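Local coordinates for variant surface glycoprotein MITAT 1.1 (Trypanosoma brucei brucei, PDB 5LY9) that forms the dense surface coat of the bloodstream parasite, which evades host immunity by switching among antigenically distinct versions, at the interface of chains A and B. Numbering follows the deposited sequence. Chains: chain A/B, Variant surface glycoprotein MITAT 1.1.

The interface of chains A and B. Residues chain A 80, 83-84; chain B 36-37, 39-40, 43, 80.
B:Ile36 meets the phenol ring of A:Tyr83 at an edge, its CD1 methyl tilted somewhat out of the ring plane and 3.9 Å from A:Tyr83 CD2; the two side chains lie nearly perpendicular. The B:Gln40 amide receives A:Lys84 in its own plane: the terminal amine nitrogen, A:Lys84 NZ, hydrogen-bonds at 2.8 Å to the carbonyl oxygen B:Gln40 OE1, on the lone pair facing the NE2 side, with a C=O...N angle of 142°. The lysine CD and CE methylenes sit to one side of the amide plane near OE1, while NZ returns to it. A bend at chi3 (74°) in the otherwise extended lysine turns its tip toward this oxygen.

Between these groups lies an apolar core. A:Leu80 has 95 Å² hidden by the partner and spreads its branches. Its CD1 packs 3.8 Å from B:Ile36 CG2. Its CD2 lies 4.0 Å from B:Gln40 CG, touching the glutamine's aliphatic stem. B:Ile36 CG2 points away from its own backbone N and toward chain A, where it also meets A:Lys84 CB at 3.9 Å; the lysine therefore contributes an apolar stem as well as its polar tip.

Helix 62-114 of chain A here faces helices 24-55 and 62-114 of chain B, part of the long helical bundle through which the N-terminal domain of this A-type VSG dimerises. The interface is two-fold symmetric, and A:Leu80 and B:Leu80 run antiparallel, side by side, A:Leu80 CD1 lying 3.9 Å from B:Leu80 CD1.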
# COMPACT_ATOMS: atom_id res chain seq x y z
N LEU A 80 11.92 3.54 -9.95
CA LEU A 80 11.21 2.30 -9.66
C LEU A 80 11.86 1.58 -8.46
O LEU A 80 11.16 1.08 -7.59
CB LEU A 80 11.11 1.38 -10.90
CG LEU A 80 10.19 0.15 -10.76
CD1 LEU A 80 8.74 0.47 -10.36
CD2 LEU A 80 10.17 -0.66 -12.07
N TYR A 83 10.88 3.41 -5.31
CA TYR A 83 9.51 3.08 -4.93
C TYR A 83 9.46 1.68 -4.22
O TYR A 83 8.84 1.51 -3.18
CB TYR A 83 8.54 3.11 -6.13
CG TYR A 83 7.08 3.06 -5.69
CD1 TYR A 83 6.57 3.97 -4.84
CD2 TYR A 83 6.27 2.09 -6.13
CE1 TYR A 83 5.23 3.94 -4.45
CE2 TYR A 83 4.94 2.02 -5.73
CZ TYR A 83 4.44 2.97 -4.92
OH TYR A 83 3.12 2.89 -4.52
N LYS A 84 10.16 0.71 -4.75
CA LYS A 84 10.20 -0.59 -4.12
C LYS A 84 10.80 -0.58 -2.75
O LYS A 84 10.22 -1.15 -1.82
CB LYS A 84 10.98 -1.60 -5.00
CG LYS A 84 10.99 -3.02 -4.42
CD LYS A 84 11.81 -4.00 -5.31
CE LYS A 84 13.28 -3.79 -5.19
NZ LYS A 84 14.08 -4.71 -6.09
N ILE B 36 7.15 -5.67 -7.95
CA ILE B 36 8.08 -4.73 -8.61
C ILE B 36 9.36 -5.46 -8.98
O ILE B 36 9.88 -5.28 -10.09
CB ILE B 36 8.32 -3.53 -7.73
CG1 ILE B 36 6.98 -2.74 -7.60
CG2 ILE B 36 9.40 -2.66 -8.34
CD1 ILE B 36 7.00 -1.69 -6.52
N SER B 37 9.91 -6.28 -8.05
CA SER B 37 11.10 -7.07 -8.31
C SER B 37 10.95 -7.91 -9.58
O SER B 37 11.85 -7.95 -10.45
CB SER B 37 11.43 -7.96 -7.07
OG SER B 37 12.56 -8.73 -7.36
N ILE B 39 8.92 -7.31 -12.11
CA ILE B 39 8.91 -6.38 -13.23
C ILE B 39 10.33 -5.95 -13.58
O ILE B 39 10.72 -5.91 -14.72
CB ILE B 39 8.03 -5.18 -12.85
CG1 ILE B 39 6.56 -5.59 -12.81
CG2 ILE B 39 8.31 -3.99 -13.77
CD1 ILE B 39 5.65 -4.61 -12.14
N GLN B 40 11.12 -5.68 -12.56
CA GLN B 40 12.54 -5.31 -12.72
C GLN B 40 13.38 -6.44 -13.31
O GLN B 40 14.24 -6.18 -14.18
CB GLN B 40 13.15 -4.85 -11.43
CG GLN B 40 12.56 -3.60 -10.85
CD GLN B 40 13.17 -3.32 -9.51
OE1 GLN B 40 13.09 -4.14 -8.60
NE2 GLN B 40 13.82 -2.17 -9.39
N LYS B 43 12.58 -6.49 -16.92
CA LYS B 43 13.23 -5.33 -17.51
C LYS B 43 14.72 -5.58 -17.69
O LYS B 43 15.34 -5.16 -18.68
CB LYS B 43 13.04 -4.10 -16.64
CG LYS B 43 13.54 -2.78 -17.22
CD LYS B 43 13.00 -1.60 -16.45
CE LYS B 43 11.50 -1.69 -15.93
NZ LYS B 43 10.39 -1.89 -16.95
N LEU B 80 4.06 -3.38 -15.22
CA LEU B 80 4.01 -2.17 -14.42
C LEU B 80 2.64 -1.47 -14.59
O LEU B 80 2.08 -0.97 -13.62
CB LEU B 80 5.13 -1.22 -14.77
CG LEU B 80 5.35 -0.00 -13.87
CD1 LEU B 80 5.51 -0.33 -12.38
CD2 LEU B 80 6.55 0.84 -14.36